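Local coordinates for hydrolase, NUDIX family (Clostridium perfringens ATCC 13124, PDB 3F6A), which probably hydrolyses nucleoside diphosphates linked to another moiety, as Nudix enzymes do, though its own substrate is not established, at residues V9-V14 with E45-E50; V19-H24 with K123-E128; K29-G34 with N135-I140; A51-G56 with S113-E118; L61-D66 with L80-I85. All coordinates share one frame; numbering follows the deposited sequence.

How the contacts relate
Strand 7-15 opens the series: contact 1 closes the first loop by laying it against helix 43-55 of the Nudix box. Before that loop closes, strand 18-23 and strand 30-36 have opened contacts 2 and 3, so contact 1 crosses both. These two reach far down the chain, to strand 122-125 and to the start of helix 138-150, and cross each other. Contact 4, nested inside both, follows contact 1 in series and joins the end of helix 43-55 to the loop before strand 122-125. Contact 5 is nested deepest, inside contact 4, where it closes the excursion through helix 67-75 across the chain's centre from contacts 2, 3 and 4.

Contact 1: residues V9-V14 with E45-E50; sequences VSVFIV and EACIRE
Val9 and Val11 of strand 7-15 turn their side chains onto Ala46 and Cys47 of helix 43-55, the helix of the Nudix box, in the strand-against-helix packing of the Nudix fold. The two short axes come within 8.2 Å at an angle of 60°. Val9 comes first, its CB directed at the helix. Its CG2 rests 3.9 Å from Ala46 CB, and its CB lies 3.8 Å from Cys47 SG, so the valine straddles two successive helix residues. Ser10 points to the other side of the sheet, where its OG is hydrogen-bonded to Asp100 OD2. Val11 again faces the helix and stands opposite Cys47, their CA atoms 6.3 Å apart; its CG2 sits 3.5 Å from Cys47 CB and equally close to SG. Phe12 packs against helix 138-150 and makes no contact with helix 43-55, so the strand is covered by a helix on each face. The side chains that meet here, Val9, Val11, Ala46 and Cys47, are buried and their contacts apolar, with Tyr103 of strand 98-106 also against Cys47. The cysteine sulfur, anti to the carbonyl carbon (chi1 -72°), reaches back over the strand between Val9 CB and Val11 CG2.

Contact 2: residues V19-H24 with K123-E128; sequences VLLHLH and KWYSKE
The indole of Trp124 lies with one face over Leu20, while the phenol ring of Tyr125 presents its edge to the backbone of Val19. Leu20 CB stands 3.6 Å from the centroid of the six-membered ring of Trp124, only 12° off the ring normal, a CH-pi contact. At the rim of the same indole, Val19 N lies in plane. Trp124 CG, anti to the carbonyl carbon (chi1 -67°), puts the ring beside Leu20, and NE1, hydrogen-bonded to the carbonyl of Phe110, helps to hold it; the Phe110 ring meets the indole edge-to-face. Around Tyr125, Val19 O lies at the edge in the ring plane. Leu21 crosses the tyrosine side chain at about a right angle and brings CD1 to 3.7 Å from Tyr125 CE2.

The strands that carry these groups, 18-23 and 122-125, pair antiparallel. Val19 and Tyr125 form a hydrogen-bonded pair, with Val19 N 2.9 Å from Tyr125 O and Tyr125 N 2.8 Å from Val19 O. Leu21 and Lys123 form the next, Leu21 N lying 3.1 Å from Lys123 O and Lys123 N 3.0 Å from Leu21 O. Leu20 and Trp124 make the non-hydrogen-bonded pair between them.

Val19, Leu21, Tyr125 and Lys123, whose end leads away, share one face of the sheet, where helix 138-150 packs on Val19 and Leu21; Leu20 and Trp124 share the other, where Leu20 reaches Ala55. Four bonds thus satisfy backbone N-H and C=O groups, while CH-pi and aliphatic contacts join the side chains on the two faces.

Contact 3: residues K29-G34 with N135-I140; sequences KMLPLG and NIQENI
Met30 N gives a straight hydrogen bond to Asn135 O, 2.8 Å long with an angle of 179° at the hydrogen, and so ties strand 30-36 to the loop ahead of helix 138-150. The same two residues meet through their side chains: CG of Met30, a selenomethionine in this crystal, makes a tight contact of 3.1 Å with Asn135 ND2. Met30 CB also rests 3.6 Å from Ile136 CG1. A second polar link is made by Lys29, whose chain bends at chi3 (73°), which turns CE; NZ is hydrogen-bonded to Gln137 OE1 at 3.0 Å. The other end of that amide is taken too. Gln137 NE2 donates to Asn139 OD1 at 3.2 Å, on a lone pair and within the amide plane, which fixes the rotation of the Gln137 head. Asn139 is in turn hydrogen-bonded to Ser76 and Glu78 of the second subunit. Apolar contacts close the inner side: Pro32 and Ile140 reach tip to tip, CD to CD1 at 3.8 Å, and Leu31 CD2 leans toward Ile140 CG1. Gln137 holds the N-cap position, and beyond it helix 138-150 runs across the sheet face opposite the Nudix-box helix, the alpha/beta/alpha sandwich typical of Nudix domains.

Contact 4: residues A51-G56 with S113-E118; sequences AKEEAG and SPEIGE
The C-terminal end of the Nudix box, carrying Glu53, Glu54 and Gly56, is met by Ser113, Pro114, Glu115 and Glu118 of the loop that precedes strand 122-125. Two backbone bonds fasten the loop to carbonyls at the helix end. Glu115 N donates to Glu53 O at 2.8 Å, and Ser113 N to Ala55 O at 2.9 Å, the latter from well above the carbonyl plane. Between them Pro114 CG presses on Glu54 O, 3.2 Å away. Gly56, with positive phi, packs close to Ser113 O. The type II turn from Glu115 to Glu118 then swings Glu118 back over the helix. Its CG sits 3.3 Å from Glu53 O; the bend at chi2 (-76°) then places CD. Glu118 OE2 ends 3.8 Å from Glu54 OE2, with the two carboxylate planes 78° apart. The far oxygen of Glu54, OE1, is hydrogen-bonded to Gly34 N, and Glu53 OE1 is in a salt bridge with Arg49. Glutamates of this box bind divalent metal ions in Nudix relatives. So many acidic groups brought together, with Glu118 supplied by the loop, are consistent with a site that would attract cations.

Contact 5: residues L61-D66 with L80-I85; sequences LYNPID and LLINPI
Ile82 pushes its side chain against Tyr62 and Asn63, with Leu61 beside it. Its CB starts the contact 3.8 Å from Asn63 CG. From there CG1, anti to the backbone N (chi1 157°), passes 3.9 Å from Tyr62 O. The tip, CD1, lies tightly at 3.0 Å from Tyr62 O and 3.4 Å from Asn63 OD1. The other branch, CG2, faces Leu61 CD1 more loosely at 4.4 Å. Further along, Ile85 crosses Tyr62 at about a right angle, and its CD1 touches the ring at the edge, in plane, 3.6 Å from Tyr62 CD2. Pro64 CD lies above one face of the same ring. At the opposite end of the contact the methyl CD2 of Leu80 rests near the carbonyl O and CB of Asp66, the N-cap of helix 67-75.

Direct polar bonds between the segments are absent, but one water joins them, donating to Asn63 OD1 at 2.9 Å and to Leu81 O at 3.1 Å. Ile82 N is also hydrogen-bonded to Glu44 OE2 of helix 43-55, the Nudix-box helix. Leu80 and Leu81 pair antiparallel with a strand of the second subunit, so the sheet runs on across the dimer interface.

The two ends of the excursion through helix 67-75 are thus brought together by aliphatic branches that meet oxygens, the Tyr62 ring edge and Leu61. Asn63 OD1 and Leu81 O, acceptors that cannot bond each other, are reconciled by the water that donates to both.

Contact 1: residues V9-V14 with E45-E50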
# COMPACT_ATOMS: atom_id res chain seq x y z
N VAL A 9 7.87 7.26 -0.56
CA VAL A 9 6.73 7.55 0.30
C VAL A 9 6.43 9.04 0.26
O VAL A 9 7.28 9.85 -0.11
CB VAL A 9 6.98 7.13 1.78
CG1 VAL A 9 7.25 5.64 1.85
CG2 VAL A 9 8.13 7.93 2.39
N SER A 10 5.20 9.39 0.62
CA SER A 10 4.75 10.78 0.66
C SER A 10 3.94 10.89 1.94
O SER A 10 3.25 9.95 2.33
CB SER A 10 3.86 11.12 -0.54
OG SER A 10 4.62 11.26 -1.72
N VAL A 11 4.02 12.04 2.60
CA VAL A 11 3.28 12.25 3.83
C VAL A 11 2.64 13.63 3.87
O VAL A 11 3.32 14.64 3.72
CB VAL A 11 4.20 12.17 5.07
CG1 VAL A 11 3.36 11.88 6.30
CG2 VAL A 11 5.26 11.12 4.87
N PHE A 12 1.33 13.65 4.07
CA PHE A 12 0.58 14.88 4.18
C PHE A 12 0.38 15.06 5.67
O PHE A 12 -0.33 14.28 6.30
CB PHE A 12 -0.75 14.74 3.43
CG PHE A 12 -0.60 14.83 1.94
CD1 PHE A 12 -0.68 16.06 1.30
CD2 PHE A 12 -0.35 13.69 1.18
CE1 PHE A 12 -0.52 16.16 -0.08
CE2 PHE A 12 -0.18 13.78 -0.21
CZ PHE A 12 -0.26 15.01 -0.84
N ILE A 13 1.02 16.08 6.22
CA ILE A 13 0.95 16.34 7.65
C ILE A 13 -0.02 17.46 7.99
O ILE A 13 0.06 18.56 7.44
CB ILE A 13 2.36 16.70 8.18
CG1 ILE A 13 3.32 15.57 7.83
CG2 ILE A 13 2.32 16.92 9.69
CD1 ILE A 13 4.77 15.86 8.13
N VAL A 14 -0.93 17.18 8.91
CA VAL A 14 -1.93 18.15 9.33
C VAL A 14 -1.72 18.65 10.75
O VAL A 14 -1.52 17.87 11.68
CB VAL A 14 -3.35 17.54 9.23
CG1 VAL A 14 -4.38 18.48 9.88
CG2 VAL A 14 -3.71 17.29 7.76
N GLU A 45 8.46 3.83 8.44
CA GLU A 45 9.62 4.40 9.13
C GLU A 45 10.19 5.48 8.23
O GLU A 45 10.71 6.49 8.71
CB GLU A 45 10.66 3.32 9.41
CG GLU A 45 10.12 2.20 10.29
CD GLU A 45 11.14 1.11 10.58
OE1 GLU A 45 11.85 0.70 9.63
OE2 GLU A 45 11.22 0.66 11.74
N ALA A 46 10.08 5.28 6.92
CA ALA A 46 10.57 6.25 5.94
C ALA A 46 9.78 7.55 6.06
O ALA A 46 10.33 8.64 5.90
CB ALA A 46 10.45 5.69 4.53
N CYS A 47 8.48 7.44 6.33
CA CYS A 47 7.64 8.62 6.48
C CYS A 47 8.09 9.39 7.71
O CYS A 47 8.26 10.62 7.68
CB CYS A 47 6.17 8.24 6.65
SG CYS A 47 5.37 7.62 5.15
N ILE A 48 8.28 8.66 8.81
CA ILE A 48 8.72 9.25 10.06
C ILE A 48 10.06 9.97 9.90
O ILE A 48 10.19 11.11 10.33
CB ILE A 48 8.84 8.17 11.17
CG1 ILE A 48 7.45 7.66 11.54
CG2 ILE A 48 9.55 8.75 12.40
CD1 ILE A 48 7.44 6.68 12.70
N ARG A 49 11.05 9.33 9.28
CA ARG A 49 12.34 9.99 9.12
C ARG A 49 12.28 11.18 8.17
O ARG A 49 12.87 12.23 8.45
CB ARG A 49 13.42 9.01 8.65
CG ARG A 49 13.03 8.10 7.52
CD ARG A 49 14.26 7.36 7.01
NE ARG A 49 15.06 8.22 6.15
CZ ARG A 49 14.93 8.26 4.83
NH1 ARG A 49 14.05 7.48 4.21
NH2 ARG A 49 15.66 9.11 4.13
N GLU A 50 11.57 11.04 7.05
CA GLU A 50 11.47 12.14 6.10
C GLU A 50 10.81 13.35 6.74
O GLU A 50 11.18 14.49 6.47
CB GLU A 50 10.72 11.70 4.85
CG GLU A 50 11.49 10.70 4.00
CD GLU A 50 12.71 11.31 3.32
OE1 GLU A 50 13.17 12.39 3.74
OE2 GLU A 50 13.22 10.69 2.36

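Contact 2: residues V19-H24 with K123-E128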
# COMPACT_ATOMS: atom_id res chain seq x y z
N VAL A 19 -2.52 21.91 6.38
CA VAL A 19 -1.67 20.82 5.92
C VAL A 19 -0.37 21.39 5.37
O VAL A 19 -0.37 22.46 4.76
CB VAL A 19 -2.38 19.98 4.83
CG1 VAL A 19 -2.78 20.87 3.67
CG2 VAL A 19 -1.47 18.85 4.37
N LEU A 20 0.73 20.67 5.58
CA LEU A 20 2.06 21.11 5.16
C LEU A 20 2.58 20.61 3.82
O LEU A 20 2.45 19.43 3.49
CB LEU A 20 3.08 20.73 6.25
CG LEU A 20 4.56 20.92 5.92
CD1 LEU A 20 4.88 22.41 5.83
CD2 LEU A 20 5.40 20.25 7.01
N LEU A 21 3.20 21.51 3.06
CA LEU A 21 3.80 21.18 1.77
C LEU A 21 5.12 21.94 1.69
O LEU A 21 5.31 22.91 2.41
CB LEU A 21 2.90 21.63 0.61
CG LEU A 21 1.48 21.06 0.48
CD1 LEU A 21 0.74 21.79 -0.63
CD2 LEU A 21 1.55 19.57 0.17
N HIS A 22 6.03 21.50 0.83
CA HIS A 22 7.28 22.22 0.68
C HIS A 22 7.66 22.29 -0.79
O HIS A 22 7.28 21.43 -1.58
CB HIS A 22 8.40 21.59 1.55
CG HIS A 22 8.98 20.31 1.01
ND1 HIS A 22 8.32 19.49 0.12
CD2 HIS A 22 10.15 19.69 1.29
CE1 HIS A 22 9.05 18.42 -0.12
NE2 HIS A 22 10.17 18.52 0.58
N LEU A 23 8.38 23.35 -1.17
CA LEU A 23 8.80 23.55 -2.56
C LEU A 23 9.94 22.59 -2.88
O LEU A 23 11.05 22.72 -2.36
CB LEU A 23 9.25 25.00 -2.78
CG LEU A 23 9.09 25.57 -4.20
CD1 LEU A 23 9.70 26.96 -4.24
CD2 LEU A 23 9.76 24.67 -5.21
N HIS A 24 9.68 21.64 -3.77
CA HIS A 24 10.69 20.65 -4.12
C HIS A 24 12.05 21.22 -4.53
O HIS A 24 13.08 20.63 -4.22
CB HIS A 24 10.18 19.74 -5.24
CG HIS A 24 10.95 18.46 -5.36
ND1 HIS A 24 10.79 17.41 -4.48
CD2 HIS A 24 11.95 18.10 -6.20
CE1 HIS A 24 11.65 16.45 -4.78
NE2 HIS A 24 12.37 16.85 -5.82
N LYS A 123 5.16 25.61 3.65
CA LYS A 123 3.97 26.40 3.90
C LYS A 123 2.79 25.56 4.36
O LYS A 123 2.63 24.42 3.94
CB LYS A 123 3.59 27.18 2.64
CG LYS A 123 4.69 28.11 2.13
CD LYS A 123 4.19 29.03 1.03
CE LYS A 123 3.07 29.93 1.54
NZ LYS A 123 2.53 30.82 0.47
N TRP A 124 1.96 26.14 5.22
CA TRP A 124 0.77 25.44 5.71
C TRP A 124 -0.43 25.98 4.95
O TRP A 124 -0.55 27.19 4.73
CB TRP A 124 0.59 25.66 7.21
CG TRP A 124 1.66 25.02 8.05
CD1 TRP A 124 2.83 25.59 8.47
CD2 TRP A 124 1.64 23.69 8.58
NE1 TRP A 124 3.54 24.69 9.23
CE2 TRP A 124 2.84 23.52 9.31
CE3 TRP A 124 0.73 22.63 8.50
CZ2 TRP A 124 3.14 22.32 9.97
CZ3 TRP A 124 1.03 21.44 9.16
CH2 TRP A 124 2.23 21.30 9.88
N TYR A 125 -1.32 25.08 4.55
CA TYR A 125 -2.50 25.48 3.78
C TYR A 125 -3.82 25.10 4.42
O TYR A 125 -3.99 23.98 4.93
CB TYR A 125 -2.44 24.86 2.39
CG TYR A 125 -1.26 25.28 1.56
CD1 TYR A 125 -1.39 26.23 0.55
CD2 TYR A 125 0.00 24.71 1.77
CE1 TYR A 125 -0.30 26.61 -0.22
CE2 TYR A 125 1.09 25.08 1.01
CZ TYR A 125 0.93 26.03 0.01
OH TYR A 125 2.02 26.40 -0.75
N SER A 126 -4.76 26.03 4.38
CA SER A 126 -6.10 25.82 4.91
C SER A 126 -6.89 25.17 3.79
O SER A 126 -6.47 25.20 2.63
CB SER A 126 -6.74 27.15 5.28
OG SER A 126 -6.88 27.95 4.11
N LYS A 127 -8.04 24.60 4.11
CA LYS A 127 -8.85 23.98 3.07
C LYS A 127 -9.23 25.08 2.08
O LYS A 127 -9.46 24.82 0.90
CB LYS A 127 -10.11 23.34 3.67
CG LYS A 127 -11.03 22.69 2.64
CD LYS A 127 -11.47 21.28 3.03
CE LYS A 127 -12.30 21.25 4.30
NZ LYS A 127 -11.50 21.46 5.54
N GLU A 128 -9.26 26.32 2.56
CA GLU A 128 -9.59 27.46 1.71
C GLU A 128 -8.45 27.74 0.73
O GLU A 128 -8.69 27.98 -0.46
CB GLU A 128 -9.87 28.71 2.55
CG GLU A 128 -11.10 28.60 3.44
CD GLU A 128 -11.64 29.95 3.86
OE1 GLU A 128 -10.90 30.72 4.50
OE2 GLU A 128 -12.82 30.25 3.56

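Contact 3: residues K29-G34 with N135-I140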
# COMPACT_ATOMS: atom_id res chain seq x y z
N LYS A 29 7.53 23.59 -7.55
CA LYS A 29 6.19 23.05 -7.31
C LYS A 29 6.06 22.62 -5.85
O LYS A 29 6.99 22.06 -5.27
CB LYS A 29 5.93 21.85 -8.22
CG LYS A 29 6.79 20.64 -7.88
CD LYS A 29 6.31 19.37 -8.55
CE LYS A 29 6.61 19.36 -10.04
NZ LYS A 29 6.41 18.00 -10.61
N MSE A 30 4.89 22.86 -5.26
CA MSE A 30 4.65 22.47 -3.88
C MSE A 30 4.31 20.98 -3.79
O MSE A 30 3.48 20.48 -4.56
CB MSE A 30 3.50 23.29 -3.29
CG MSE A 30 3.80 24.79 -3.22
SE MSE A 30 5.51 25.20 -2.38
CE MSE A 30 5.00 24.91 -0.56
N LEU A 31 4.96 20.27 -2.87
CA LEU A 31 4.73 18.84 -2.70
C LEU A 31 4.75 18.44 -1.23
O LEU A 31 5.27 19.17 -0.38
CB LEU A 31 5.80 18.03 -3.43
CG LEU A 31 5.92 18.15 -4.96
CD1 LEU A 31 7.15 17.38 -5.41
CD2 LEU A 31 4.66 17.60 -5.63
N PRO A 32 4.16 17.28 -0.91
CA PRO A 32 4.17 16.85 0.49
C PRO A 32 5.57 16.37 0.77
O PRO A 32 6.37 16.20 -0.15
CB PRO A 32 3.16 15.72 0.50
CG PRO A 32 3.31 15.12 -0.87
CD PRO A 32 3.37 16.36 -1.74
N LEU A 33 5.90 16.16 2.05
CA LEU A 33 7.21 15.67 2.40
C LEU A 33 7.29 14.22 1.90
O LEU A 33 6.26 13.59 1.67
CB LEU A 33 7.41 15.70 3.92
CG LEU A 33 7.11 17.03 4.62
CD1 LEU A 33 7.66 17.00 6.05
CD2 LEU A 33 7.76 18.16 3.83
N GLY A 34 8.50 13.70 1.75
CA GLY A 34 8.65 12.34 1.28
C GLY A 34 10.02 12.06 0.69
O GLY A 34 10.91 12.91 0.74
N ASN A 135 0.93 26.80 -7.99
CA ASN A 135 2.13 25.99 -8.07
C ASN A 135 1.94 24.67 -7.33
O ASN A 135 2.88 24.14 -6.73
CB ASN A 135 3.33 26.76 -7.51
CG ASN A 135 3.21 27.04 -6.03
OD1 ASN A 135 2.13 27.33 -5.53
ND2 ASN A 135 4.33 26.96 -5.32
N ILE A 136 0.72 24.15 -7.38
CA ILE A 136 0.38 22.89 -6.73
C ILE A 136 -0.44 22.02 -7.69
O ILE A 136 -1.55 22.39 -8.07
CB ILE A 136 -0.47 23.10 -5.46
CG1 ILE A 136 0.20 24.12 -4.54
CG2 ILE A 136 -0.64 21.77 -4.73
CD1 ILE A 136 -0.63 24.46 -3.32
N GLN A 137 0.12 20.88 -8.07
CA GLN A 137 -0.55 19.95 -8.98
C GLN A 137 -1.93 19.61 -8.43
O GLN A 137 -2.14 19.59 -7.22
CB GLN A 137 0.26 18.66 -9.10
CG GLN A 137 1.73 18.90 -9.39
CD GLN A 137 2.58 17.69 -9.13
OE1 GLN A 137 3.81 17.76 -9.19
NE2 GLN A 137 1.95 16.56 -8.83
N GLU A 138 -2.88 19.34 -9.33
CA GLU A 138 -4.24 19.03 -8.91
C GLU A 138 -4.38 17.84 -7.96
O GLU A 138 -5.12 17.92 -6.98
CB GLU A 138 -5.12 18.79 -10.15
CG GLU A 138 -5.17 19.95 -11.12
CD GLU A 138 -5.61 21.25 -10.47
OE1 GLU A 138 -6.63 21.23 -9.74
OE2 GLU A 138 -4.94 22.28 -10.68
N ASN A 139 -3.69 16.73 -8.25
CA ASN A 139 -3.79 15.55 -7.39
C ASN A 139 -3.22 15.81 -5.99
O ASN A 139 -3.63 15.17 -5.02
CB ASN A 139 -3.13 14.33 -8.05
CG ASN A 139 -1.62 14.45 -8.15
OD1 ASN A 139 -1.08 15.54 -8.33
ND2 ASN A 139 -0.93 13.33 -8.05
N ILE A 140 -2.29 16.75 -5.89
CA ILE A 140 -1.72 17.09 -4.59
C ILE A 140 -2.77 17.90 -3.84
O ILE A 140 -2.95 17.74 -2.63
CB ILE A 140 -0.43 17.91 -4.74
CG1 ILE A 140 0.65 17.07 -5.42
CG2 ILE A 140 0.05 18.37 -3.37
CD1 ILE A 140 1.00 15.79 -4.68

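Contact 4: residues A51-G56 with S113-E118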
# COMPACT_ATOMS: atom_id res chain seq x y z
N ALA A 51 9.83 13.10 7.61
CA ALA A 51 9.13 14.19 8.29
C ALA A 51 10.13 14.94 9.18
O ALA A 51 10.08 16.16 9.29
CB ALA A 51 7.98 13.65 9.11
N LYS A 52 11.02 14.18 9.81
CA LYS A 52 12.03 14.75 10.70
C LYS A 52 13.13 15.46 9.90
O LYS A 52 13.56 16.56 10.26
CB LYS A 52 12.66 13.64 11.55
CG LYS A 52 13.42 14.14 12.78
CD LYS A 52 12.47 14.79 13.79
CE LYS A 52 13.15 15.07 15.12
NZ LYS A 52 12.22 15.68 16.10
N GLU A 53 13.57 14.84 8.82
CA GLU A 53 14.63 15.42 8.00
C GLU A 53 14.19 16.64 7.18
O GLU A 53 14.92 17.63 7.09
CB GLU A 53 15.22 14.36 7.06
CG GLU A 53 15.80 13.15 7.80
CD GLU A 53 16.38 12.09 6.87
OE1 GLU A 53 15.74 11.76 5.84
OE2 GLU A 53 17.49 11.57 7.16
N GLU A 54 12.98 16.59 6.63
CA GLU A 54 12.51 17.70 5.80
C GLU A 54 11.80 18.83 6.53
O GLU A 54 11.68 19.93 5.98
CB GLU A 54 11.63 17.15 4.67
CG GLU A 54 12.31 16.02 3.91
CD GLU A 54 11.59 15.61 2.63
OE1 GLU A 54 10.34 15.66 2.59
OE2 GLU A 54 12.28 15.23 1.66
N ALA A 55 11.35 18.59 7.75
CA ALA A 55 10.66 19.63 8.50
C ALA A 55 10.96 19.63 9.99
O ALA A 55 10.40 20.44 10.73
CB ALA A 55 9.16 19.52 8.27
N GLY A 56 11.83 18.73 10.44
CA GLY A 56 12.16 18.66 11.86
C GLY A 56 10.93 18.40 12.70
O GLY A 56 10.81 18.90 13.83
N SER A 113 11.71 23.00 11.02
CA SER A 113 13.15 23.21 10.95
C SER A 113 13.80 22.14 10.06
O SER A 113 14.28 21.13 10.56
CB SER A 113 13.74 23.14 12.36
OG SER A 113 15.14 23.31 12.35
N PRO A 114 13.81 22.35 8.74
CA PRO A 114 14.41 21.36 7.84
C PRO A 114 15.89 21.14 8.10
O PRO A 114 16.61 22.06 8.47
CB PRO A 114 14.18 21.96 6.46
CG PRO A 114 12.94 22.80 6.65
CD PRO A 114 13.22 23.46 7.97
N GLU A 115 16.34 19.91 7.88
CA GLU A 115 17.74 19.59 8.06
C GLU A 115 18.52 20.04 6.82
O GLU A 115 17.93 20.37 5.78
CB GLU A 115 17.92 18.10 8.33
CG GLU A 115 17.37 17.69 9.69
CD GLU A 115 17.49 16.21 9.97
OE1 GLU A 115 18.24 15.51 9.24
OE2 GLU A 115 16.85 15.74 10.93
N ILE A 116 19.84 20.08 6.96
CA ILE A 116 20.74 20.52 5.90
C ILE A 116 20.43 20.03 4.49
O ILE A 116 20.20 18.84 4.26
CB ILE A 116 22.20 20.14 6.24
CG1 ILE A 116 23.16 20.87 5.30
CG2 ILE A 116 22.39 18.63 6.13
CD1 ILE A 116 24.62 20.60 5.61
N GLY A 117 20.44 20.95 3.54
CA GLY A 117 20.21 20.60 2.15
C GLY A 117 18.80 20.27 1.73
O GLY A 117 18.56 19.95 0.57
N GLU A 118 17.86 20.32 2.66
CA GLU A 118 16.46 20.02 2.34
C GLU A 118 15.80 21.32 1.90
O GLU A 118 16.34 22.40 2.14
CB GLU A 118 15.73 19.49 3.56
CG GLU A 118 16.32 18.24 4.19
CD GLU A 118 16.02 16.97 3.41
OE1 GLU A 118 16.29 15.88 3.94
OE2 GLU A 118 15.52 17.06 2.27

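Contact 5: residues L61-D66 with L80-I85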
# COMPACT_ATOMS: atom_id res chain seq x y z
N LEU A 61 1.25 9.05 12.31
CA LEU A 61 0.61 8.55 11.10
C LEU A 61 -0.79 8.03 11.37
O LEU A 61 -1.05 7.39 12.39
CB LEU A 61 1.45 7.41 10.51
CG LEU A 61 2.89 7.72 10.08
CD1 LEU A 61 3.58 6.42 9.70
CD2 LEU A 61 2.88 8.67 8.90
N TYR A 62 -1.71 8.33 10.46
CA TYR A 62 -3.08 7.85 10.60
C TYR A 62 -2.97 6.34 10.39
O TYR A 62 -2.46 5.88 9.37
CB TYR A 62 -3.96 8.47 9.52
CG TYR A 62 -5.35 7.90 9.45
CD1 TYR A 62 -6.24 8.03 10.52
CD2 TYR A 62 -5.78 7.22 8.30
CE1 TYR A 62 -7.52 7.50 10.45
CE2 TYR A 62 -7.07 6.70 8.23
CZ TYR A 62 -7.93 6.84 9.30
OH TYR A 62 -9.19 6.29 9.23
N ASN A 63 -3.43 5.57 11.38
CA ASN A 63 -3.33 4.12 11.29
C ASN A 63 -4.50 3.36 11.91
O ASN A 63 -4.45 2.93 13.07
CB ASN A 63 -2.02 3.67 11.93
CG ASN A 63 -1.87 2.16 11.96
OD1 ASN A 63 -2.44 1.44 11.13
ND2 ASN A 63 -1.08 1.66 12.90
N PRO A 64 -5.59 3.19 11.14
CA PRO A 64 -6.76 2.47 11.64
C PRO A 64 -6.37 1.00 11.76
O PRO A 64 -6.13 0.33 10.76
CB PRO A 64 -7.80 2.71 10.56
CG PRO A 64 -6.95 2.78 9.30
CD PRO A 64 -5.78 3.62 9.74
N ILE A 65 -6.30 0.52 12.99
CA ILE A 65 -5.90 -0.86 13.24
C ILE A 65 -7.03 -1.86 13.00
O ILE A 65 -8.17 -1.64 13.39
CB ILE A 65 -5.41 -1.05 14.70
CG1 ILE A 65 -4.24 -0.10 14.99
CG2 ILE A 65 -4.98 -2.50 14.92
CD1 ILE A 65 -2.94 -0.45 14.27
N ASP A 66 -6.68 -2.96 12.33
CA ASP A 66 -7.59 -4.06 12.04
C ASP A 66 -7.15 -5.03 13.13
O ASP A 66 -6.34 -5.92 12.89
CB ASP A 66 -7.27 -4.63 10.65
CG ASP A 66 -8.18 -5.77 10.24
OD1 ASP A 66 -8.89 -6.34 11.10
OD2 ASP A 66 -8.18 -6.12 9.04
N LEU A 80 1.51 -6.72 11.42
CA LEU A 80 0.65 -5.93 10.55
C LEU A 80 1.16 -4.50 10.60
O LEU A 80 1.19 -3.86 11.66
CB LEU A 80 -0.79 -5.99 11.05
CG LEU A 80 -1.81 -5.21 10.22
CD1 LEU A 80 -1.98 -5.88 8.85
CD2 LEU A 80 -3.14 -5.17 10.95
N LEU A 81 1.57 -3.99 9.44
CA LEU A 81 2.11 -2.64 9.35
C LEU A 81 1.03 -1.63 8.99
O LEU A 81 -0.08 -1.99 8.62
CB LEU A 81 3.21 -2.60 8.29
CG LEU A 81 4.32 -3.64 8.44
CD1 LEU A 81 5.27 -3.53 7.25
CD2 LEU A 81 5.06 -3.42 9.75
N ILE A 82 1.37 -0.34 9.10
CA ILE A 82 0.43 0.71 8.74
C ILE A 82 0.36 0.71 7.21
O ILE A 82 1.39 0.76 6.53
CB ILE A 82 0.89 2.10 9.28
CG1 ILE A 82 0.26 3.22 8.45
CG2 ILE A 82 2.37 2.21 9.26
CD1 ILE A 82 -1.23 3.31 8.59
N ASN A 83 -0.85 0.65 6.69
CA ASN A 83 -1.09 0.60 5.26
C ASN A 83 -1.19 2.02 4.68
O ASN A 83 -1.68 2.93 5.34
CB ASN A 83 -2.41 -0.15 5.01
CG ASN A 83 -2.46 -0.81 3.65
OD1 ASN A 83 -3.47 -0.72 2.94
ND2 ASN A 83 -1.39 -1.50 3.27
N PRO A 84 -0.71 2.22 3.44
CA PRO A 84 -0.79 3.56 2.85
C PRO A 84 -2.24 3.91 2.56
O PRO A 84 -3.08 3.02 2.45
CB PRO A 84 0.03 3.43 1.56
CG PRO A 84 -0.13 1.98 1.20
CD PRO A 84 0.00 1.29 2.54
N ILE A 85 -2.54 5.20 2.44
CA ILE A 85 -3.89 5.66 2.14
C ILE A 85 -4.13 5.49 0.65
O ILE A 85 -5.21 5.09 0.21
CB ILE A 85 -4.08 7.17 2.47
CG1 ILE A 85 -3.70 7.46 3.93
CG2 ILE A 85 -5.54 7.57 2.22
CD1 ILE A 85 -4.58 6.77 4.95
O HOH W 1 -2.09 -1.41 10.85